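Local coordinates for mitochondrial RNA-binding protein 1 (PDB 2GIA), which pairs with MRP2 in a guide-RNA-binding complex thought to act as an RNA matchmaker in mitochondrial RNA editing, at residues Gly25-Val30 with Ser40-Leu45; Ile65-Arg70 with Gly110-Val115; Tyr106-Lys111 with Glu121-Lys126. One frame throughout, in Å; residues are numbered along the deposited sequence.

Interaction 1: Gly25-Val30 with Ser40-Leu45; sequences GTMTRV and SQYPQL
Strands 26-33 and 36-43 form an antiparallel hairpin, and M27 and Y42 are a hydrogen-bonded pair in it: Y42 N reaches M27 O at 2.8 Å, and M27 N gives to Y42 O. R29 and S40 form the next such pair, with the bond from S40 N to R29 O almost straight at 175°. Beyond the last strand pair, Q44 N still reaches G25 O at 3.0 Å, coming from above the carbonyl plane.

On the face carrying T26, T28 and Q41, the Q41 chain runs out extended, with CG anti to the backbone N, and crosses T28 obliquely. Its NE2 donates in the amide plane to T28 OG1 at 2.9 Å, while CD rests against the CB and CG2 of T26. Q41 OE1 accepts from W123 NE1, so bonds at both ends fix the rotation of the amide.

On the other face M27 bends at chi2 and chi3, bringing CE to 3.2 Å from Y42 CD2, while SD stands obliquely to the ring, a Met-aromatic contact. R29 NH2 lies 2.9 Å from Y42 OH, but that bond is bent to 123° and weak. The main grip on R29 is the salt bridge from NE to E14.

The two faces thus differ: the Q41 amide is a buried polar link to W123, whereas the R29 guanidinium is held mainly by the E14 carboxylate, with only a weak bond to the Y42 hydroxyl and a water on NH1.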
loop_
_atom_site.group_PDB
_atom_site.type_symbol
_atom_site.label_atom_id
_atom_site.label_comp_id
_atom_site.label_asym_id
_atom_site.label_seq_id
_atom_site.Cartn_x
_atom_site.Cartn_y
_atom_site.Cartn_z
ATOM N N GLY B 25 10.177 -33.313 3.401
ATOM C CA GLY B 25 9.013 -32.451 3.566
ATOM C C GLY B 25 9.066 -31.470 4.731
ATOM O O GLY B 25 9.711 -31.715 5.759
ATOM N N THR B 26 8.361 -30.343 4.575
ATOM C CA THR B 26 8.315 -29.321 5.618
ATOM C C THR B 26 7.047 -28.511 5.485
ATOM O O THR B 26 6.417 -28.483 4.426
ATOM C CB THR B 26 9.459 -28.269 5.439
ATOM O OG1 THR B 26 9.312 -27.654 4.136
ATOM C CG2 THR B 26 10.842 -28.919 5.539
ATOM N N MET B 27 6.671 -27.868 6.583
ATOM C CA MET B 27 5.565 -26.921 6.558
ATOM C C MET B 27 6.280 -25.642 7.037
ATOM O O MET B 27 6.840 -25.610 8.130
ATOM C CB MET B 27 4.424 -27.297 7.520
ATOM C CG MET B 27 3.181 -26.346 7.359
ATOM S SD MET B 27 3.456 -24.729 8.192
ATOM C CE MET B 27 3.085 -25.193 9.911
ATOM N N THR B 28 6.279 -24.574 6.227
ATOM C CA THR B 28 6.992 -23.356 6.661
ATOM C C THR B 28 5.947 -22.276 6.923
ATOM O O THR B 28 5.036 -22.102 6.122
ATOM C CB THR B 28 7.950 -22.827 5.512
ATOM O OG1 THR B 28 8.929 -23.825 5.224
ATOM C CG2 THR B 28 8.642 -21.522 5.929
ATOM N N ARG B 29 6.081 -21.565 8.020
ATOM C CA ARG B 29 5.093 -20.521 8.369
ATOM C C ARG B 29 5.786 -19.187 8.574
ATOM O O ARG B 29 6.818 -19.137 9.238
ATOM C CB ARG B 29 4.385 -20.895 9.712
ATOM C CG ARG B 29 3.325 -19.845 10.163
ATOM C CD ARG B 29 2.673 -20.201 11.526
ATOM N NE ARG B 29 1.832 -21.376 11.329
ATOM C CZ ARG B 29 1.740 -22.389 12.184
ATOM N NH1 ARG B 29 0.953 -23.409 11.904
ATOM N NH2 ARG B 29 2.423 -22.373 13.317
ATOM N N VAL B 30 5.216 -18.118 7.996
ATOM C CA VAL B 30 5.736 -16.766 8.171
ATOM C C VAL B 30 4.559 -15.996 8.766
ATOM O O VAL B 30 3.479 -15.941 8.166
ATOM C CB VAL B 30 6.166 -16.125 6.796
ATOM C CG1 VAL B 30 6.703 -14.682 7.043
ATOM C CG2 VAL B 30 7.281 -16.990 6.159
ATOM N N SER B 40 8.709 -19.879 11.185
ATOM C CA SER B 40 8.688 -21.233 11.742
ATOM C C SER B 40 8.707 -22.301 10.687
ATOM O O SER B 40 8.328 -22.078 9.526
ATOM C CB SER B 40 7.389 -21.417 12.589
ATOM O OG SER B 40 7.385 -20.487 13.633
ATOM N N GLN B 41 9.216 -23.479 11.051
ATOM C CA GLN B 41 9.160 -24.551 10.104
ATOM C C GLN B 41 9.022 -25.873 10.857
ATOM O O GLN B 41 9.690 -26.060 11.870
ATOM C CB GLN B 41 10.409 -24.632 9.253
ATOM C CG GLN B 41 10.188 -25.609 8.086
ATOM C CD GLN B 41 11.435 -25.741 7.213
ATOM O OE1 GLN B 41 12.412 -26.394 7.581
ATOM N NE2 GLN B 41 11.397 -25.110 6.044
ATOM N N TYR B 42 8.174 -26.758 10.336
ATOM C CA TYR B 42 7.942 -28.076 10.949
ATOM C C TYR B 42 8.332 -29.174 9.979
ATOM O O TYR B 42 7.930 -29.138 8.836
ATOM C CB TYR B 42 6.463 -28.245 11.257
ATOM C CG TYR B 42 5.876 -27.152 12.119
ATOM C CD1 TYR B 42 5.439 -27.434 13.397
ATOM C CD2 TYR B 42 5.733 -25.832 11.647
ATOM C CE1 TYR B 42 4.867 -26.469 14.208
ATOM C CE2 TYR B 42 5.151 -24.836 12.474
ATOM C CZ TYR B 42 4.718 -25.193 13.762
ATOM O OH TYR B 42 4.089 -24.320 14.611
ATOM N N PRO B 43 9.128 -30.166 10.420
ATOM C CA PRO B 43 9.536 -31.274 9.540
ATOM C C PRO B 43 8.303 -32.137 9.283
ATOM O O PRO B 43 7.436 -32.264 10.164
ATOM C CB PRO B 43 10.545 -32.056 10.387
ATOM C CG PRO B 43 10.967 -31.126 11.463
ATOM C CD PRO B 43 9.762 -30.260 11.747
ATOM N N GLN B 44 8.199 -32.719 8.100
ATOM C CA GLN B 44 7.073 -33.601 7.815
ATOM C C GLN B 44 7.207 -34.795 8.785
ATOM O O GLN B 44 8.326 -35.184 9.121
ATOM C CB GLN B 44 7.150 -34.116 6.376
ATOM C CG GLN B 44 6.132 -35.157 6.012
ATOM C CD GLN B 44 6.139 -35.428 4.496
ATOM O OE1 GLN B 44 6.503 -34.557 3.708
ATOM N NE2 GLN B 44 5.732 -36.627 4.094
ATOM N N LEU B 45 6.067 -35.347 9.212
ATOM C CA LEU B 45 6.029 -36.506 10.126
ATOM C C LEU B 45 5.402 -37.669 9.347
ATOM O O LEU B 45 4.217 -37.662 9.035
ATOM C CB LEU B 45 5.173 -36.180 11.347
ATOM C CG LEU B 45 5.172 -37.217 12.493
ATOM C CD1 LEU B 45 6.596 -37.426 13.013
ATOM C CD2 LEU B 45 4.226 -36.747 13.592
HETATM O O HOH W 1 5.693 -18.490 12.385
HETATM O O HOH W 2 0.863 -25.554 14.382
#

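Interaction 2: Ile65-Arg70 with Gly110-Val115; sequences ISVRLR and GKVHRV
Two antiparallel sheets meet here in the whirly fold that MRP1 shares with its relatives: strand 65-68 is the outermost strand of one within the chain, and the short strand 111-112 is the outermost of the other. The closest side-chain approach is I65 over R114. The CD1 methyl of I65 lies over one face of the guanidinium, offset toward its rim and 3.5 Å from R114 NH2. I65 reaches it because CG1 stands anti to the carbonyl carbon, beside the backbone N. R114, extended from CG to NE and then turned at chi4 (-92°), presents the flat of its guanidinium to the methyl. The same I65 CD1 also touches V112 CG2 at 3.9 Å, the two side chains crossing at about a right angle. Further along the strand, V67 CG1 meets V112 CG1 at 4.1 Å, again in a crossed arrangement.

A second shell holds these groups in place. R114 NH2 is salt-bridged to E121 and NH1 donates to R63 O, so the guanidinium is pinned from two sides while I65 covers its face; P43 also packs on R114. W123 touches both I65 and V112, and L97 does the same for V67 and V112. I65 and V67 are kept in their sheet by backbone bonds to Q41 and I39. G110 turns the chain at a corner before V112, with phi 159° and psi -146°, angles at which a side chain would be jammed against the preceding carbonyl oxygen. Past V112, the H113 ring leans along its own chain, so that ND1 donates to R114 O at 3.1 Å.

The backbones are joined through a water: it accepts from S66 N at 2.8 Å and donates to H113 O at 2.6 Å.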
loop_
_atom_site.group_PDB
_atom_site.type_symbol
_atom_site.label_atom_id
_atom_site.label_comp_id
_atom_site.label_asym_id
_atom_site.label_seq_id
_atom_site.Cartn_x
_atom_site.Cartn_y
_atom_site.Cartn_z
ATOM N N ILE B 65 11.461 -25.401 14.107
ATOM C CA ILE B 65 12.425 -24.335 14.165
ATOM C C ILE B 65 11.508 -23.105 14.340
ATOM O O ILE B 65 10.453 -23.014 13.702
ATOM C CB ILE B 65 13.210 -24.218 12.837
ATOM C CG1 ILE B 65 14.267 -25.315 12.803
ATOM C CG2 ILE B 65 13.845 -22.822 12.694
ATOM C CD1 ILE B 65 14.717 -25.642 11.405
ATOM N N SER B 66 11.896 -22.160 15.195
ATOM C CA SER B 66 11.083 -20.975 15.385
ATOM C C SER B 66 11.967 -19.776 15.709
ATOM O O SER B 66 12.598 -19.716 16.773
ATOM C CB SER B 66 10.045 -21.201 16.505
ATOM O OG SER B 66 9.093 -20.164 16.456
ATOM N N VAL B 67 12.044 -18.821 14.782
ATOM C CA VAL B 67 12.894 -17.663 14.999
ATOM C C VAL B 67 12.073 -16.373 15.023
ATOM O O VAL B 67 11.037 -16.261 14.357
ATOM C CB VAL B 67 14.017 -17.531 13.914
ATOM C CG1 VAL B 67 14.960 -18.795 13.968
ATOM C CG2 VAL B 67 13.434 -17.424 12.515
ATOM N N ARG B 68 12.573 -15.400 15.774
ATOM C CA ARG B 68 11.867 -14.120 15.915
ATOM C C ARG B 68 12.808 -13.023 15.446
ATOM O O ARG B 68 13.947 -12.973 15.891
ATOM C CB ARG B 68 11.492 -13.958 17.403
ATOM C CG ARG B 68 10.690 -12.731 17.732
ATOM C CD ARG B 68 10.676 -12.547 19.262
ATOM N NE ARG B 68 9.376 -12.104 19.736
ATOM C CZ ARG B 68 8.316 -12.891 19.906
ATOM N NH1 ARG B 68 8.384 -14.194 19.649
ATOM N NH2 ARG B 68 7.168 -12.360 20.321
ATOM N N LEU B 69 12.356 -12.152 14.528
ATOM C CA LEU B 69 13.205 -11.071 14.025
ATOM C C LEU B 69 12.817 -9.729 14.691
ATOM O O LEU B 69 11.809 -9.634 15.382
ATOM C CB LEU B 69 13.070 -10.974 12.482
ATOM C CG LEU B 69 13.227 -12.266 11.652
ATOM C CD1 LEU B 69 13.472 -11.942 10.139
ATOM C CD2 LEU B 69 14.333 -13.097 12.196
ATOM N N ARG B 70 13.618 -8.704 14.471
ATOM C CA ARG B 70 13.356 -7.381 15.052
ATOM C C ARG B 70 12.613 -6.487 14.060
ATOM O O ARG B 70 12.576 -6.764 12.872
ATOM C CB ARG B 70 14.675 -6.687 15.404
ATOM C CG ARG B 70 15.581 -7.355 16.442
ATOM C CD ARG B 70 16.965 -6.640 16.399
ATOM N NE ARG B 70 17.572 -6.764 15.060
ATOM C CZ ARG B 70 18.626 -6.073 14.632
ATOM N NH1 ARG B 70 19.203 -5.185 15.442
ATOM N NH2 ARG B 70 19.108 -6.275 13.401
ATOM N N GLY B 110 21.029 -20.331 7.259
ATOM C CA GLY B 110 22.071 -20.164 8.266
ATOM C C GLY B 110 21.997 -21.218 9.350
ATOM O O GLY B 110 21.560 -22.355 9.126
ATOM N N LYS B 111 22.352 -20.803 10.559
ATOM C CA LYS B 111 22.376 -21.700 11.709
ATOM C C LYS B 111 21.236 -21.373 12.671
ATOM O O LYS B 111 21.045 -20.217 13.021
ATOM C CB LYS B 111 23.726 -21.528 12.419
ATOM C CG LYS B 111 24.910 -22.015 11.541
ATOM C CD LYS B 111 26.230 -22.062 12.299
ATOM C CE LYS B 111 27.334 -22.746 11.458
ATOM N NZ LYS B 111 26.963 -24.149 11.026
ATOM N N VAL B 112 20.506 -22.387 13.110
ATOM C CA VAL B 112 19.378 -22.164 14.036
ATOM C C VAL B 112 19.316 -23.405 14.928
ATOM O O VAL B 112 20.016 -24.385 14.693
ATOM C CB VAL B 112 18.013 -22.154 13.290
ATOM C CG1 VAL B 112 17.998 -21.028 12.247
ATOM C CG2 VAL B 112 17.792 -23.516 12.553
ATOM N N HIS B 113 18.470 -23.391 15.940
ATOM C CA HIS B 113 18.340 -24.643 16.695
ATOM C C HIS B 113 16.861 -24.992 16.718
ATOM O O HIS B 113 16.030 -24.105 16.500
ATOM C CB HIS B 113 18.928 -24.480 18.092
ATOM C CG HIS B 113 18.330 -23.372 18.888
ATOM N ND1 HIS B 113 17.062 -23.445 19.427
ATOM C CD2 HIS B 113 18.839 -22.176 19.271
ATOM C CE1 HIS B 113 16.814 -22.338 20.114
ATOM N NE2 HIS B 113 17.875 -21.553 20.035
ATOM N N ARG B 114 16.524 -26.272 16.878
ATOM C CA ARG B 114 15.123 -26.664 16.960
ATOM C C ARG B 114 14.567 -26.415 18.362
ATOM O O ARG B 114 15.325 -26.041 19.282
ATOM C CB ARG B 114 14.955 -28.116 16.549
ATOM C CG ARG B 114 15.220 -28.265 15.077
ATOM C CD ARG B 114 14.957 -29.622 14.479
ATOM N NE ARG B 114 15.442 -29.539 13.105
ATOM C CZ ARG B 114 14.700 -29.196 12.057
ATOM N NH1 ARG B 114 13.377 -28.931 12.192
ATOM N NH2 ARG B 114 15.305 -29.034 10.882
ATOM N N VAL B 115 13.253 -26.570 18.536
ATOM C CA VAL B 115 12.661 -26.326 19.854
ATOM C C VAL B 115 13.258 -27.271 20.876
ATOM O O VAL B 115 13.526 -28.442 20.573
ATOM C CB VAL B 115 11.125 -26.528 19.903
ATOM C CG1 VAL B 115 10.426 -25.355 19.285
ATOM C CG2 VAL B 115 10.753 -27.833 19.234
HETATM O O HOH W 3 13.998 -22.510 16.944
#

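Interaction 3: Tyr106-Lys111 with Glu121-Lys126; sequences YHLHGK and EDWSVK
E121 opens the pairing through its backbone: its O receives a CA-H...O contact from K111 CA at 3.4 Å. D122 follows with a surface salt bridge, in which the OD2 syn lone pair takes K111 NZ at 2.7 Å; the two side chains run alongside each other, and the lysine bends at chi4 (-57°) to get there. W123 turns to the inner face. Its backbone N and O pair with G110 O and N, while its ring sends CZ3 obliquely to L108 CD2, 3.9 Å away. These strands, 105-109 and 121-128, are antiparallel neighbours in the second sheet of the whirly fold. S124 is back on the outer face, its OG 2.6 Å from H107 NE2, a hydrogen bond in which either could donate. V125 pairs with L108, L108 N to V125 O being nearly linear at 178°, and its CG1 packs on L108 CB. K126 bends at chi4 to bring NZ over the centre of the H107 ring, 3.2 Å from ND1 but poorly angled for a bond, and H109 CD2 covers the opposite face; the ammonium so near probably disfavours a second proton on H107.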
loop_
_atom_site.group_PDB
_atom_site.type_symbol
_atom_site.label_atom_id
_atom_site.label_comp_id
_atom_site.label_asym_id
_atom_site.label_seq_id
_atom_site.Cartn_x
_atom_site.Cartn_y
_atom_site.Cartn_z
ATOM N N TYR B 106 13.641 -15.955 -3.176
ATOM C CA TYR B 106 14.401 -15.526 -1.994
ATOM C C TYR B 106 14.927 -16.735 -1.246
ATOM O O TYR B 106 14.324 -17.810 -1.297
ATOM C CB TYR B 106 13.516 -14.662 -1.065
ATOM C CG TYR B 106 13.078 -13.379 -1.758
ATOM C CD1 TYR B 106 13.896 -12.235 -1.748
ATOM C CD2 TYR B 106 11.885 -13.326 -2.444
ATOM C CE1 TYR B 106 13.516 -11.055 -2.430
ATOM C CE2 TYR B 106 11.488 -12.135 -3.142
ATOM C CZ TYR B 106 12.308 -11.023 -3.123
ATOM O OH TYR B 106 11.913 -9.871 -3.768
ATOM N N HIS B 107 16.038 -16.546 -0.535
ATOM C CA HIS B 107 16.664 -17.662 0.173
ATOM C C HIS B 107 16.986 -17.162 1.572
ATOM O O HIS B 107 17.661 -16.140 1.731
ATOM C CB HIS B 107 17.956 -18.028 -0.586
ATOM C CG HIS B 107 18.670 -19.236 -0.059
ATOM N ND1 HIS B 107 19.950 -19.567 -0.452
ATOM C CD2 HIS B 107 18.269 -20.209 0.793
ATOM C CE1 HIS B 107 20.312 -20.702 0.138
ATOM N NE2 HIS B 107 19.308 -21.110 0.897
ATOM N N LEU B 108 16.505 -17.878 2.589
ATOM C CA LEU B 108 16.769 -17.496 4.000
ATOM C C LEU B 108 17.575 -18.719 4.503
ATOM O O LEU B 108 17.137 -19.851 4.346
ATOM C CB LEU B 108 15.448 -17.362 4.786
ATOM C CG LEU B 108 15.601 -17.175 6.309
ATOM C CD1 LEU B 108 16.254 -15.817 6.624
ATOM C CD2 LEU B 108 14.218 -17.311 6.980
ATOM N N HIS B 109 18.756 -18.496 5.079
ATOM C CA HIS B 109 19.592 -19.646 5.447
ATOM C C HIS B 109 20.657 -19.312 6.480
ATOM O O HIS B 109 21.091 -18.160 6.590
ATOM C CB HIS B 109 20.240 -20.220 4.170
ATOM C CG HIS B 109 21.115 -19.231 3.435
ATOM N ND1 HIS B 109 22.463 -19.095 3.697
ATOM C CD2 HIS B 109 20.821 -18.290 2.507
ATOM C CE1 HIS B 109 22.961 -18.108 2.963
ATOM N NE2 HIS B 109 21.986 -17.599 2.231
ATOM N N GLY B 110 21.029 -20.331 7.259
ATOM C CA GLY B 110 22.071 -20.164 8.266
ATOM C C GLY B 110 21.997 -21.218 9.350
ATOM O O GLY B 110 21.560 -22.355 9.126
ATOM N N LYS B 111 22.352 -20.803 10.559
ATOM C CA LYS B 111 22.376 -21.700 11.709
ATOM C C LYS B 111 21.236 -21.373 12.671
ATOM O O LYS B 111 21.045 -20.217 13.021
ATOM C CB LYS B 111 23.726 -21.528 12.419
ATOM C CG LYS B 111 24.910 -22.015 11.541
ATOM C CD LYS B 111 26.230 -22.062 12.299
ATOM C CE LYS B 111 27.334 -22.746 11.458
ATOM N NZ LYS B 111 26.963 -24.149 11.026
ATOM N N GLU B 121 22.018 -26.288 13.928
ATOM C CA GLU B 121 22.078 -27.020 12.668
ATOM C C GLU B 121 21.999 -26.076 11.469
ATOM O O GLU B 121 21.512 -24.935 11.594
ATOM C CB GLU B 121 20.968 -28.074 12.572
ATOM C CG GLU B 121 19.576 -27.592 12.592
ATOM C CD GLU B 121 18.591 -28.775 12.548
ATOM O OE1 GLU B 121 18.360 -29.403 13.602
ATOM O OE2 GLU B 121 18.077 -29.079 11.446
ATOM N N ASP B 122 22.482 -26.550 10.331
ATOM C CA ASP B 122 22.458 -25.753 9.109
ATOM C C ASP B 122 21.048 -25.860 8.559
ATOM O O ASP B 122 20.477 -26.946 8.486
ATOM C CB ASP B 122 23.499 -26.288 8.142
ATOM C CG ASP B 122 24.920 -26.145 8.719
ATOM O OD1 ASP B 122 25.659 -27.141 8.788
ATOM O OD2 ASP B 122 25.278 -25.023 9.146
ATOM N N TRP B 123 20.479 -24.722 8.193
ATOM C CA TRP B 123 19.094 -24.699 7.720
ATOM C C TRP B 123 18.986 -23.762 6.495
ATOM O O TRP B 123 19.716 -22.782 6.390
ATOM C CB TRP B 123 18.227 -24.167 8.846
ATOM C CG TRP B 123 16.733 -24.111 8.524
ATOM C CD1 TRP B 123 15.912 -25.155 8.189
ATOM C CD2 TRP B 123 15.916 -22.953 8.556
ATOM N NE1 TRP B 123 14.615 -24.703 8.017
ATOM C CE2 TRP B 123 14.596 -23.347 8.240
ATOM C CE3 TRP B 123 16.164 -21.603 8.828
ATOM C CZ2 TRP B 123 13.528 -22.437 8.185
ATOM C CZ3 TRP B 123 15.102 -20.694 8.776
ATOM C CH2 TRP B 123 13.803 -21.119 8.454
ATOM N N SER B 124 18.084 -24.097 5.586
ATOM C CA SER B 124 17.884 -23.310 4.382
ATOM C C SER B 124 16.424 -23.436 3.936
ATOM O O SER B 124 15.902 -24.544 3.909
ATOM C CB SER B 124 18.767 -23.856 3.254
ATOM O OG SER B 124 18.418 -23.268 2.015
ATOM N N VAL B 125 15.786 -22.317 3.586
ATOM C CA VAL B 125 14.417 -22.389 3.044
ATOM C C VAL B 125 14.359 -21.351 1.906
ATOM O O VAL B 125 14.971 -20.263 2.005
ATOM C CB VAL B 125 13.340 -22.129 4.125
ATOM C CG1 VAL B 125 13.489 -20.732 4.707
ATOM C CG2 VAL B 125 11.935 -22.327 3.512
ATOM N N LYS B 126 13.648 -21.685 0.830
ATOM C CA LYS B 126 13.577 -20.804 -0.336
ATOM C C LYS B 126 12.129 -20.464 -0.594
ATOM O O LYS B 126 11.269 -21.254 -0.270
ATOM C CB LYS B 126 14.149 -21.526 -1.571
ATOM C CG LYS B 126 15.693 -21.770 -1.520
ATOM C CD LYS B 126 16.143 -22.414 -2.821
ATOM C CE LYS B 126 17.602 -22.818 -2.835
ATOM N NZ LYS B 126 18.411 -21.716 -2.312
#

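Interactions 1 and 3 are both antiparallel strand pairings, one in each sheet, while interaction 2 lies where the sheets meet and relies on methyl packing, a guanidinium face and a bridging water. Interactions 1 and 2 are buried; interaction 3 is only partly so, with H107, K111, D122 and K126 on the outer face and L108, W123 and V125 inward. Strands 36-43 and 65-68 are neighbours, tying interaction 1 to interaction 2 through the bond between Q41 O and I65 N. Interactions 2 and 3 share G110 and K111. W123 of interaction 3 is the common element, packing on I65 and V112 of interaction 2 and reaching Q41 of interaction 1.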